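Side-chain contacts in RabGDI protein (Plasmodium falciparum 3D7, PDB 3P1W), which probably binds Rab GTPases and slows their release of GDP: residues I34-L39 with K44-L49; E149-P154 with E160-K165; E194-F199 with L204-L209; C303-C308 with E451-Q456. All coordinates share one frame; numbering follows the deposited sequence.

Contact 1: residues I34-L39 with K44-L49; sequences ILSGLL and KKILVL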
loop_
_atom_site.group_PDB
_atom_site.type_symbol
_atom_site.label_atom_id
_atom_site.label_comp_id
_atom_site.label_asym_id
_atom_site.label_seq_id
_atom_site.Cartn_x
_atom_site.Cartn_y
_atom_site.Cartn_z
ATOM N N ILE A 34 11.760 6.498 -2.724
ATOM C CA ILE A 34 10.935 7.718 -2.804
ATOM C C ILE A 34 11.564 8.879 -2.023
ATOM O O ILE A 34 11.676 10.025 -2.540
ATOM C CB ILE A 34 9.466 7.438 -2.312
ATOM C CG1 ILE A 34 8.792 6.430 -3.247
ATOM C CG2 ILE A 34 8.686 8.731 -2.225
ATOM C CD1 ILE A 34 7.521 5.719 -2.675
ATOM N N LEU A 35 12.014 8.594 -0.805
ATOM C CA LEU A 35 12.684 9.589 0.019
ATOM C C LEU A 35 13.996 10.051 -0.632
ATOM O O LEU A 35 14.312 11.234 -0.618
ATOM C CB LEU A 35 12.941 9.050 1.435
ATOM C CG LEU A 35 11.723 9.057 2.363
ATOM C CD1 LEU A 35 11.894 8.093 3.532
ATOM C CD2 LEU A 35 11.395 10.459 2.836
ATOM N N SER A 36 14.746 9.122 -1.224
ATOM C CA SER A 36 15.970 9.470 -1.951
ATOM C C SER A 36 15.669 10.438 -3.103
ATOM O O SER A 36 16.411 11.419 -3.330
ATOM C CB SER A 36 16.666 8.211 -2.501
ATOM O OG SER A 36 17.122 7.367 -1.456
ATOM N N GLY A 37 14.591 10.146 -3.832
ATOM C CA GLY A 37 14.089 10.986 -4.915
ATOM C C GLY A 37 13.779 12.399 -4.461
ATOM O O GLY A 37 14.245 13.371 -5.071
ATOM N N LEU A 38 13.019 12.512 -3.374
ATOM C CA LEU A 38 12.711 13.807 -2.764
ATOM C C LEU A 38 13.955 14.568 -2.286
ATOM O O LEU A 38 14.049 15.800 -2.473
ATOM C CB LEU A 38 11.757 13.614 -1.588
ATOM C CG LEU A 38 10.327 13.202 -1.966
ATOM C CD1 LEU A 38 9.580 12.777 -0.722
ATOM C CD2 LEU A 38 9.626 14.368 -2.674
ATOM N N LEU A 39 14.898 13.863 -1.649
ATOM C CA LEU A 39 16.159 14.502 -1.206
ATOM C C LEU A 39 16.966 15.029 -2.395
ATOM O O LEU A 39 17.449 16.170 -2.380
ATOM C CB LEU A 39 17.005 13.517 -0.391
ATOM C CG LEU A 39 16.416 13.183 0.985
ATOM C CD1 LEU A 39 17.014 11.897 1.617
ATOM C CD2 LEU A 39 16.544 14.365 1.902
ATOM N N LYS A 44 19.721 17.863 -2.076
ATOM C CA LYS A 44 20.575 17.264 -1.044
ATOM C C LYS A 44 21.556 16.265 -1.667
ATOM O O LYS A 44 21.274 15.684 -2.711
ATOM C CB LYS A 44 19.748 16.622 0.074
ATOM C CG LYS A 44 18.900 17.626 0.877
ATOM C CD LYS A 44 19.730 18.378 1.893
ATOM C CE LYS A 44 18.968 19.536 2.535
ATOM N NZ LYS A 44 19.885 20.350 3.389
ATOM N N LYS A 45 22.727 16.115 -1.043
ATOM C CA LYS A 45 23.762 15.195 -1.517
ATOM C C LYS A 45 23.589 13.862 -0.792
ATOM O O LYS A 45 23.683 13.810 0.433
ATOM C CB LYS A 45 25.165 15.764 -1.260
ATOM C CG LYS A 45 26.286 14.787 -1.645
ATOM C CD LYS A 45 27.668 15.414 -1.728
ATOM C CE LYS A 45 28.640 14.395 -2.309
ATOM N NZ LYS A 45 30.049 14.811 -2.152
ATOM N N ILE A 46 23.345 12.795 -1.552
ATOM C CA ILE A 46 22.976 11.508 -0.973
ATOM C C ILE A 46 23.774 10.352 -1.559
ATOM O O ILE A 46 24.298 10.437 -2.678
ATOM C CB ILE A 46 21.450 11.195 -1.170
ATOM C CG1 ILE A 46 21.108 10.899 -2.642
ATOM C CG2 ILE A 46 20.595 12.343 -0.661
ATOM C CD1 ILE A 46 19.624 10.481 -2.886
ATOM N N LEU A 47 23.828 9.269 -0.790
ATOM C CA LEU A 47 24.380 7.989 -1.226
ATOM C C LEU A 47 23.335 6.942 -0.834
ATOM O O LEU A 47 22.846 6.974 0.295
ATOM C CB LEU A 47 25.675 7.693 -0.498
ATOM C CG LEU A 47 26.366 6.350 -0.783
ATOM C CD1 LEU A 47 26.714 6.183 -2.263
ATOM C CD2 LEU A 47 27.632 6.191 0.076
ATOM N N VAL A 48 23.024 6.025 -1.748
ATOM C CA VAL A 48 22.044 4.950 -1.482
ATOM C C VAL A 48 22.750 3.609 -1.607
ATOM O O VAL A 48 23.350 3.335 -2.664
ATOM C CB VAL A 48 20.859 5.036 -2.470
ATOM C CG1 VAL A 48 19.811 3.937 -2.174
ATOM C CG2 VAL A 48 20.234 6.434 -2.398
ATOM N N LEU A 49 22.715 2.806 -0.536
ATOM C CA LEU A 49 23.434 1.534 -0.451
ATOM C C LEU A 49 22.486 0.407 -0.119
ATOM O O LEU A 49 21.594 0.590 0.714
ATOM C CB LEU A 49 24.483 1.586 0.673
ATOM C CG LEU A 49 25.461 2.752 0.568
ATOM C CD1 LEU A 49 26.447 2.700 1.726
ATOM C CD2 LEU A 49 26.177 2.696 -0.766
#
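Ser36 and Leu39 meet Lys44, Ile46 and Val48 in a buried helix-on-strand contact inside a beta-alpha-beta unit, where helix 30-41 turns back into strand 46-49. The two short axes run nearly antiparallel, at 164°, and come within 9.6 Å, the geometry of a helix packed on the sheet it crosses over. The turn is closed by one backbone hydrogen bond, Lys44 N to Leu39 O, 2.8 Å long with an N-H...O angle of 158°. Apolar branches do the rest. Ile46 holds CG1 between its backbone N and carbonyl carbon (chi1 70°), which sends CD1 to within 3.7 Å of Ser36 CB and turns CG2 to Leu39 CB, 3.8 Å away. Two residues further along the strand, Val48 CG2 lies 3.4 Å from Ser36 OG; that hydroxyl is hydrogen-bonded to Glu32 O, within its own helix, so methyl and serine meet by packing alone. Lys44 contributes the root of its chain: CG lies 4.2 Å from Leu39 CD2, and the chain then bends away. Strand 46-49 runs parallel to strands 20-26 and 273-274, Phe273 touches both Ser36 and Val48, and helix 440-454 packs on Leu38 and Leu39 through Trp450.

Contact 2: residues E149-P154 with E160-K165; sequences EALVSP and EKNRCK
Two consecutive helices of the helical region, joined by a short connection, bring Ala150 and Leu151 of helix 147-151 against Lys161, Cys164 and Lys165 of helix 158-173. The backbones come close here: Leu151 CA and Lys161 CA are 4.5 Å apart. Further along, the CB of Ala150 is buried 4.0 Å from Cys164 CB. Leu151 sits at the partly exposed side of the contact. With CG anti to the backbone N (chi1 -162°), its two methyls divide the work: CD1 rests 3.7 Å from Asn162 CA, while CD2 lies 3.8 Å from CD of Lys165, whose aliphatic chain runs beside the leucine and points the same way. Lys165 bends at its third and fourth torsions, carrying the amine away from the other segment.

Lys161 works differently. Its chain is extended as far as CE and passes along the carbonyls of Leu151 and Ser153, with Lys161 CD 3.2 Å from Leu151 O. The methylenes thus cover the backbone at Leu151, and Lys161 NZ ends 3.4 Å from Ser153 O, whose negative partial charge would probably favour the amine.

On another side of helix 158-173, Glu160 uses both carboxylate oxygens: OE1 accepts from Cys202 N, while OE2 is gripped side-on by Arg163. Two guanidinium nitrogens converge on this one oxygen in a salt bridge; Glu160 OE2 lies 20° out of the guanidinium plane, 3.0 Å from Arg163 NE and 3.1 Å from Arg163 NH2.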
loop_
_atom_site.group_PDB
_atom_site.type_symbol
_atom_site.label_atom_id
_atom_site.label_comp_id
_atom_site.label_asym_id
_atom_site.label_seq_id
_atom_site.Cartn_x
_atom_site.Cartn_y
_atom_site.Cartn_z
ATOM N N GLU A 149 -24.320 4.513 -8.989
ATOM C CA GLU A 149 -23.844 3.178 -8.608
ATOM C C GLU A 149 -24.466 2.738 -7.289
ATOM O O GLU A 149 -24.861 1.587 -7.155
ATOM C CB GLU A 149 -22.316 3.133 -8.576
ATOM C CG GLU A 149 -21.707 3.186 -9.983
ATOM C CD GLU A 149 -20.198 3.204 -10.022
ATOM O OE1 GLU A 149 -19.521 3.278 -8.963
ATOM O OE2 GLU A 149 -19.671 3.145 -11.154
ATOM N N ALA A 150 -24.615 3.667 -6.348
ATOM C CA ALA A 150 -25.254 3.390 -5.064
ATOM C C ALA A 150 -26.716 2.946 -5.195
ATOM O O ALA A 150 -27.157 2.006 -4.515
ATOM C CB ALA A 150 -25.167 4.616 -4.166
ATOM N N LEU A 151 -27.460 3.615 -6.078
ATOM C CA LEU A 151 -28.905 3.361 -6.226
ATOM C C LEU A 151 -29.180 1.940 -6.741
ATOM O O LEU A 151 -30.281 1.414 -6.574
ATOM C CB LEU A 151 -29.529 4.404 -7.169
ATOM C CG LEU A 151 -31.046 4.565 -7.110
ATOM C CD1 LEU A 151 -31.482 4.815 -5.680
ATOM C CD2 LEU A 151 -31.510 5.696 -8.042
ATOM N N VAL A 152 -28.141 1.348 -7.332
ATOM C CA VAL A 152 -28.139 0.050 -8.007
ATOM C C VAL A 152 -27.250 -0.997 -7.284
ATOM O O VAL A 152 -26.946 -2.064 -7.847
ATOM C CB VAL A 152 -27.587 0.240 -9.460
ATOM C CG1 VAL A 152 -26.477 1.215 -9.490
ATOM C CG2 VAL A 152 -27.068 -1.014 -10.021
ATOM N N SER A 153 -26.829 -0.715 -6.052
ATOM C CA SER A 153 -25.816 -1.580 -5.421
ATOM C C SER A 153 -26.398 -2.776 -4.689
ATOM O O SER A 153 -27.195 -2.596 -3.779
ATOM C CB SER A 153 -24.973 -0.804 -4.426
ATOM O OG SER A 153 -24.039 -1.699 -3.849
ATOM N N PRO A 154 -25.934 -4.001 -5.017
ATOM C CA PRO A 154 -26.353 -5.206 -4.274
ATOM C C PRO A 154 -25.927 -5.219 -2.794
ATOM O O PRO A 154 -26.377 -6.065 -2.015
ATOM C CB PRO A 154 -25.682 -6.342 -5.042
ATOM C CG PRO A 154 -24.493 -5.699 -5.700
ATOM C CD PRO A 154 -24.950 -4.323 -6.069
ATOM N N GLU A 160 -32.314 1.495 1.329
ATOM C CA GLU A 160 -30.943 1.905 1.656
ATOM C C GLU A 160 -30.236 2.440 0.411
ATOM O O GLU A 160 -29.396 3.332 0.508
ATOM C CB GLU A 160 -30.159 0.747 2.282
ATOM C CG GLU A 160 -28.773 1.133 2.807
ATOM C CD GLU A 160 -28.798 1.895 4.120
ATOM O OE1 GLU A 160 -27.694 2.195 4.628
ATOM O OE2 GLU A 160 -29.901 2.211 4.641
ATOM N N LYS A 161 -30.603 1.922 -0.756
ATOM C CA LYS A 161 -30.050 2.399 -2.020
ATOM C C LYS A 161 -30.295 3.893 -2.209
ATOM O O LYS A 161 -29.382 4.634 -2.571
ATOM C CB LYS A 161 -30.636 1.603 -3.188
ATOM C CG LYS A 161 -30.207 0.145 -3.171
ATOM C CD LYS A 161 -30.851 -0.703 -4.247
ATOM C CE LYS A 161 -30.406 -2.161 -4.098
ATOM N NZ LYS A 161 -30.166 -2.815 -5.398
ATOM N N ASN A 162 -31.528 4.324 -1.950
ATOM C CA ASN A 162 -31.903 5.732 -2.086
ATOM C C ASN A 162 -31.121 6.577 -1.089
ATOM O O ASN A 162 -30.617 7.642 -1.427
ATOM C CB ASN A 162 -33.417 5.952 -1.846
ATOM C CG ASN A 162 -34.303 5.197 -2.829
ATOM O OD1 ASN A 162 -35.055 5.806 -3.591
ATOM N ND2 ASN A 162 -34.256 3.862 -2.785
ATOM N N ARG A 163 -31.033 6.090 0.145
ATOM C CA ARG A 163 -30.322 6.795 1.209
ATOM C C ARG A 163 -28.838 6.974 0.854
ATOM O O ARG A 163 -28.290 8.065 0.990
ATOM C CB ARG A 163 -30.481 6.057 2.550
ATOM C CG ARG A 163 -31.926 5.951 3.009
ATOM C CD ARG A 163 -32.083 5.739 4.517
ATOM N NE ARG A 163 -32.011 4.333 4.929
ATOM C CZ ARG A 163 -33.057 3.521 5.107
ATOM N NH1 ARG A 163 -34.300 3.933 4.883
ATOM N NH2 ARG A 163 -32.856 2.264 5.497
ATOM N N CYS A 164 -28.200 5.907 0.373
ATOM C CA CYS A 164 -26.795 5.991 -0.037
ATOM C C CYS A 164 -26.612 6.908 -1.260
ATOM O O CYS A 164 -25.633 7.652 -1.338
ATOM C CB CYS A 164 -26.220 4.602 -0.323
ATOM S SG CYS A 164 -24.436 4.576 -0.204
ATOM N N LYS A 165 -27.577 6.896 -2.186
ATOM C CA LYS A 165 -27.557 7.829 -3.323
ATOM C C LYS A 165 -27.549 9.260 -2.802
ATOM O O LYS A 165 -26.768 10.081 -3.268
ATOM C CB LYS A 165 -28.737 7.614 -4.285
ATOM C CG LYS A 165 -28.838 8.686 -5.419
ATOM C CD LYS A 165 -30.208 8.732 -6.166
ATOM C CE LYS A 165 -31.427 9.004 -5.254
ATOM N NZ LYS A 165 -32.159 10.313 -5.484
#

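Contact 3: residues E194-F199 with L204-L209; sequences EIYKHF and LTIDFL
With CG anti to its carbonyl carbon (chi1 -76°), Tyr196 reaches out from helix 192-198 toward helix 203-213. Ile206 meets it with CG1 in the same relation to its own carbonyl carbon (chi1 -70°), which lays that methylene over one face of the tyrosine ring. The result is a CH-pi contact: Ile206 CG1 stands 3.9 Å from the centroid of the Tyr196 ring, 22° off the normal. It is offset toward the rim, nearest to Tyr196 CD2 at 3.6 Å, and the second branch, Ile206 CG2, reaches Tyr196 CE2 at 3.7 Å. Leu209, one turn further along, approaches obliquely, its CD1 3.8 Å from Tyr196 CE1, the two side chains sliding past each other in opposite directions. Its CB also lies 3.6 Å from Tyr196 OH. That hydroxyl is hydrogen-bonded to the hydroxyl of Tyr221, so its polar need is met outside an otherwise apolar interface; no hydrogen bond joins the two segments. This is plain packing of consecutive helices in the helical region, made between these segments by three buried side chains. Helix 158-173 packs alongside, Phe167 touching Ile195 and Leu209 and Tyr168 touching Phe208 and Leu209, while strand 117-129 meets helix 203-213 at Leu204 and Phe208.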
loop_
_atom_site.group_PDB
_atom_site.type_symbol
_atom_site.label_atom_id
_atom_site.label_comp_id
_atom_site.label_asym_id
_atom_site.label_seq_id
_atom_site.Cartn_x
_atom_site.Cartn_y
_atom_site.Cartn_z
ATOM N N GLU A 194 -22.431 11.015 13.390
ATOM C CA GLU A 194 -23.617 11.880 13.379
ATOM C C GLU A 194 -24.035 12.197 11.940
ATOM O O GLU A 194 -25.225 12.265 11.655
ATOM C CB GLU A 194 -23.384 13.153 14.199
ATOM C CG GLU A 194 -23.271 12.879 15.701
ATOM C CD GLU A 194 -22.919 14.117 16.506
ATOM O OE1 GLU A 194 -23.843 14.863 16.893
ATOM O OE2 GLU A 194 -21.724 14.340 16.771
ATOM N N ILE A 195 -23.067 12.329 11.026
ATOM C CA ILE A 195 -23.388 12.540 9.607
ATOM C C ILE A 195 -24.056 11.303 8.997
ATOM O O ILE A 195 -25.022 11.425 8.252
ATOM C CB ILE A 195 -22.149 12.893 8.762
ATOM C CG1 ILE A 195 -21.550 14.239 9.185
ATOM C CG2 ILE A 195 -22.521 12.918 7.271
ATOM C CD1 ILE A 195 -22.465 15.440 8.926
ATOM N N TYR A 196 -23.537 10.111 9.304
ATOM C CA TYR A 196 -24.171 8.875 8.844
ATOM C C TYR A 196 -25.627 8.795 9.323
ATOM O O TYR A 196 -26.532 8.535 8.536
ATOM C CB TYR A 196 -23.412 7.645 9.349
ATOM C CG TYR A 196 -22.102 7.312 8.651
ATOM C CD1 TYR A 196 -21.941 7.462 7.270
ATOM C CD2 TYR A 196 -21.033 6.788 9.378
ATOM C CE1 TYR A 196 -20.737 7.102 6.625
ATOM C CE2 TYR A 196 -19.827 6.434 8.753
ATOM C CZ TYR A 196 -19.676 6.605 7.381
ATOM O OH TYR A 196 -18.476 6.241 6.778
ATOM N N LYS A 197 -25.820 8.991 10.624
ATOM C CA LYS A 197 -27.159 8.988 11.240
ATOM C C LYS A 197 -28.098 10.018 10.625
ATOM O O LYS A 197 -29.302 9.779 10.554
ATOM C CB LYS A 197 -27.066 9.223 12.759
ATOM C CG LYS A 197 -26.507 8.025 13.531
ATOM C CD LYS A 197 -26.260 8.358 15.012
ATOM N N HIS A 198 -27.559 11.151 10.178
ATOM C CA HIS A 198 -28.377 12.150 9.494
ATOM C C HIS A 198 -28.952 11.568 8.203
ATOM O O HIS A 198 -30.109 11.810 7.883
ATOM C CB HIS A 198 -27.603 13.438 9.187
ATOM C CG HIS A 198 -28.396 14.430 8.391
ATOM N ND1 HIS A 198 -29.335 15.263 8.964
ATOM C CD2 HIS A 198 -28.416 14.698 7.063
ATOM C CE1 HIS A 198 -29.888 16.011 8.025
ATOM N NE2 HIS A 198 -29.355 15.685 6.862
ATOM N N PHE A 199 -28.147 10.785 7.478
ATOM C CA PHE A 199 -28.644 10.128 6.261
ATOM C C PHE A 199 -29.304 8.777 6.542
ATOM O O PHE A 199 -29.751 8.107 5.616
ATOM C CB PHE A 199 -27.524 9.982 5.232
ATOM C CG PHE A 199 -27.114 11.280 4.616
ATOM C CD1 PHE A 199 -26.064 12.011 5.141
ATOM C CD2 PHE A 199 -27.804 11.783 3.526
ATOM C CE1 PHE A 199 -25.688 13.229 4.578
ATOM C CE2 PHE A 199 -27.444 13.003 2.960
ATOM C CZ PHE A 199 -26.383 13.728 3.488
ATOM N N LEU A 204 -23.993 -2.068 7.831
ATOM C CA LEU A 204 -23.299 -2.634 6.681
ATOM C C LEU A 204 -22.896 -1.556 5.678
ATOM O O LEU A 204 -21.814 -1.624 5.080
ATOM C CB LEU A 204 -24.159 -3.724 6.020
ATOM C CG LEU A 204 -24.256 -5.035 6.818
ATOM C CD1 LEU A 204 -25.393 -5.937 6.271
ATOM C CD2 LEU A 204 -22.912 -5.770 6.855
ATOM N N THR A 205 -23.725 -0.523 5.524
ATOM C CA THR A 205 -23.365 0.603 4.651
ATOM C C THR A 205 -22.163 1.354 5.196
ATOM O O THR A 205 -21.221 1.646 4.453
ATOM C CB THR A 205 -24.530 1.584 4.482
ATOM O OG1 THR A 205 -25.680 0.847 4.086
ATOM C CG2 THR A 205 -24.207 2.649 3.417
ATOM N N ILE A 206 -22.213 1.649 6.493
ATOM C CA ILE A 206 -21.120 2.288 7.224
ATOM C C ILE A 206 -19.834 1.464 7.082
ATOM O O ILE A 206 -18.746 2.014 6.862
ATOM C CB ILE A 206 -21.496 2.486 8.720
ATOM C CG1 ILE A 206 -22.576 3.575 8.844
ATOM C CG2 ILE A 206 -20.272 2.877 9.545
ATOM C CD1 ILE A 206 -23.349 3.584 10.168
ATOM N N ASP A 207 -19.978 0.147 7.176
ATOM C CA ASP A 207 -18.848 -0.759 7.009
ATOM C C ASP A 207 -18.101 -0.565 5.706
ATOM O O ASP A 207 -16.874 -0.394 5.732
ATOM C CB ASP A 207 -19.306 -2.210 7.083
ATOM C CG ASP A 207 -19.766 -2.606 8.454
ATOM O OD1 ASP A 207 -19.498 -1.846 9.414
ATOM O OD2 ASP A 207 -20.414 -3.684 8.554
ATOM N N PHE A 208 -18.794 -0.619 4.562
ATOM C CA PHE A 208 -18.061 -0.506 3.288
ATOM C C PHE A 208 -17.659 0.934 3.006
ATOM O O PHE A 208 -16.613 1.178 2.396
ATOM C CB PHE A 208 -18.782 -1.158 2.091
ATOM C CG PHE A 208 -19.877 -0.311 1.469
ATOM C CD1 PHE A 208 -19.562 0.751 0.635
ATOM C CD2 PHE A 208 -21.211 -0.624 1.677
ATOM C CE1 PHE A 208 -20.569 1.516 0.049
ATOM C CE2 PHE A 208 -22.219 0.133 1.094
ATOM C CZ PHE A 208 -21.897 1.203 0.286
ATOM N N LEU A 209 -18.469 1.902 3.446
ATOM C CA LEU A 209 -18.039 3.303 3.289
ATOM C C LEU A 209 -16.728 3.588 4.010
ATOM O O LEU A 209 -15.830 4.212 3.452
ATOM C CB LEU A 209 -19.115 4.275 3.770
ATOM C CG LEU A 209 -20.304 4.329 2.816
ATOM C CD1 LEU A 209 -21.460 5.107 3.423
ATOM C CD2 LEU A 209 -19.850 4.921 1.502
#

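Contact 4: residues C303-C308 with E451-Q456; sequences CDKVIC and ENLWGQ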
loop_
_atom_site.group_PDB
_atom_site.type_symbol
_atom_site.label_atom_id
_atom_site.label_comp_id
_atom_site.label_asym_id
_atom_site.label_seq_id
_atom_site.Cartn_x
_atom_site.Cartn_y
_atom_site.Cartn_z
ATOM N N CYS A 303 28.235 11.355 7.183
ATOM C CA CYS A 303 26.909 11.884 6.870
ATOM C C CYS A 303 26.291 12.567 8.078
ATOM O O CYS A 303 26.741 12.381 9.213
ATOM C CB CYS A 303 25.987 10.767 6.359
ATOM S SG CYS A 303 25.800 9.408 7.532
ATOM N N ASP A 304 25.287 13.391 7.822
ATOM C CA ASP A 304 24.574 14.108 8.885
ATOM C C ASP A 304 23.311 13.349 9.299
ATOM O O ASP A 304 22.851 13.481 10.439
ATOM C CB ASP A 304 24.198 15.522 8.417
ATOM C CG ASP A 304 25.417 16.368 8.085
ATOM O OD1 ASP A 304 26.454 16.219 8.765
ATOM O OD2 ASP A 304 25.340 17.173 7.142
ATOM N N LYS A 305 22.748 12.576 8.372
ATOM C CA LYS A 305 21.569 11.761 8.661
ATOM C C LYS A 305 21.599 10.446 7.925
ATOM O O LYS A 305 22.229 10.318 6.874
ATOM C CB LYS A 305 20.280 12.523 8.285
ATOM C CG LYS A 305 20.152 13.912 8.964
ATOM C CD LYS A 305 18.874 14.632 8.576
ATOM C CE LYS A 305 18.841 16.090 9.034
ATOM N NZ LYS A 305 19.145 16.291 10.491
ATOM N N VAL A 306 20.851 9.476 8.457
ATOM C CA VAL A 306 20.666 8.212 7.786
ATOM C C VAL A 306 19.155 7.924 7.697
ATOM O O VAL A 306 18.408 8.234 8.621
ATOM C CB VAL A 306 21.361 7.060 8.555
ATOM C CG1 VAL A 306 20.917 5.677 8.052
ATOM C CG2 VAL A 306 22.870 7.172 8.467
ATOM N N ILE A 307 18.726 7.351 6.577
ATOM C CA ILE A 307 17.363 6.766 6.463
ATOM C C ILE A 307 17.569 5.321 6.149
ATOM O O ILE A 307 18.351 4.990 5.255
ATOM C CB ILE A 307 16.535 7.437 5.353
ATOM C CG1 ILE A 307 16.315 8.916 5.646
ATOM C CG2 ILE A 307 15.156 6.731 5.188
ATOM C CD1 ILE A 307 15.935 9.724 4.374
ATOM N N CYS A 308 16.893 4.423 6.865
ATOM C CA CYS A 308 17.061 3.024 6.572
ATOM C C CYS A 308 15.843 2.228 6.956
ATOM O O CYS A 308 15.007 2.696 7.707
ATOM C CB CYS A 308 18.285 2.479 7.298
ATOM S SG CYS A 308 18.209 2.495 9.101
ATOM N N GLU A 451 8.954 15.115 7.134
ATOM C CA GLU A 451 8.622 16.217 8.044
ATOM C C GLU A 451 9.675 16.403 9.146
ATOM O O GLU A 451 10.030 17.541 9.501
ATOM C CB GLU A 451 7.252 16.002 8.699
ATOM C CG GLU A 451 6.864 17.061 9.760
ATOM C CD GLU A 451 5.423 16.920 10.299
ATOM O OE1 GLU A 451 4.809 15.852 10.153
ATOM O OE2 GLU A 451 4.911 17.895 10.888
ATOM N N ASN A 452 10.135 15.287 9.699
ATOM C CA ASN A 452 11.032 15.292 10.857
ATOM C C ASN A 452 12.506 15.385 10.519
ATOM O O ASN A 452 13.315 15.719 11.387
ATOM C CB ASN A 452 10.750 14.068 11.724
ATOM C CG ASN A 452 9.441 14.194 12.469
ATOM O OD1 ASN A 452 9.319 15.023 13.359
ATOM N ND2 ASN A 452 8.462 13.385 12.110
ATOM N N LEU A 453 12.853 15.099 9.267
ATOM C CA LEU A 453 14.198 15.330 8.771
ATOM C C LEU A 453 14.467 16.818 8.702
ATOM O O LEU A 453 15.507 17.275 9.143
ATOM C CB LEU A 453 14.394 14.774 7.355
ATOM C CG LEU A 453 14.512 13.280 7.066
ATOM C CD1 LEU A 453 14.532 13.082 5.548
ATOM C CD2 LEU A 453 15.752 12.676 7.679
ATOM N N TRP A 454 13.528 17.580 8.151
ATOM C CA TRP A 454 13.749 19.010 7.926
ATOM C C TRP A 454 12.784 19.923 8.678
ATOM O O TRP A 454 12.849 21.144 8.528
ATOM C CB TRP A 454 13.696 19.299 6.428
ATOM C CG TRP A 454 14.495 18.309 5.638
ATOM C CD1 TRP A 454 14.018 17.394 4.740
ATOM C CD2 TRP A 454 15.915 18.111 5.698
ATOM N NE1 TRP A 454 15.058 16.649 4.229
ATOM C CE2 TRP A 454 16.232 17.071 4.802
ATOM C CE3 TRP A 454 16.950 18.719 6.419
ATOM C CZ2 TRP A 454 17.539 16.627 4.605
ATOM C CZ3 TRP A 454 18.244 18.275 6.224
ATOM C CH2 TRP A 454 18.528 17.242 5.326
ATOM N N GLY A 455 11.894 19.346 9.481
ATOM C CA GLY A 455 11.007 20.147 10.341
ATOM C C GLY A 455 9.838 20.788 9.608
ATOM O O GLY A 455 9.086 21.568 10.195
ATOM N N GLN A 456 9.663 20.447 8.336
ATOM C CA GLN A 456 8.633 21.054 7.500
ATOM C C GLN A 456 7.923 19.976 6.690
ATOM O O GLN A 456 8.577 19.128 6.076
ATOM C CB GLN A 456 9.277 22.049 6.540
ATOM C CG GLN A 456 10.190 21.363 5.520
ATOM C CD GLN A 456 11.080 22.310 4.762
ATOM O OE1 GLN A 456 11.704 23.213 5.336
ATOM N NE2 GLN A 456 11.172 22.090 3.446
#
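In the conformer described here, one of two, the indole of Trp454 meets Lys305 obliquely at its six-membered ring, with Lys305 CE 3.6 Å from Trp454 CZ3, while CB of the preceding Leu453 lies over one indole face, 3.6 Å above the plane and offset toward the rim. Trp450 packs edge-to-face with the same indole, and Lys44 makes a cation-pi contact with it; the second conformer makes all these indole contacts less certain. The setting is the Rossmann-like sheet of the GDI fold: strand 305-308 runs parallel to strands 20-26 and 427-429, and the last turn of helix 440-454 packs against it.

Leu453 divides its methyls between the two strand residues that face the helix. CD1 meets CD1 of Ile307 at 3.8 Å, the side chains crossing at about a right angle, and CD2 lies 3.8 Å from Lys305 CD. Beside this buried apolar pair, Val23 touches Ile307, and Phe428 touches Leu453.

Lys305 lies at the partly exposed side. Its chain is extended as far as CE and bends only at the last torsion (chi4 -52°). The aliphatic part can thus pack on leucine and indole while the amine turns aside to a weak hydrogen bond with Asn426 OD1. No hydrogen bond links the two segments; where lysine and helix backbone come closest, Lys305 CE stands 3.5 Å from Leu453 O.

How the contacts relate
The four contacts form two pairs far apart in space. Contacts 1 and 4 have centres about 11 Å apart and share one sheet: Leu39 CD1 touches Ile307 CD1 at 3.7 Å, and Leu39 CD2 touches Trp454 NE1 at 3.6 Å in the conformer described, so helix 30-41 packs against members of both segments of contact 4. Contacts 2 and 3, centres about 12 Å apart, belong to the helical region, joined by a probable hydrogen bond of 2.5 Å between Glu160 OE1 and Thr205 OG1 and by packing of Arg163 CD on Phe199 O. Between the pairs, centres lie about 40 to 47 Å apart and nearest atoms at least about 24 Å apart, without touching.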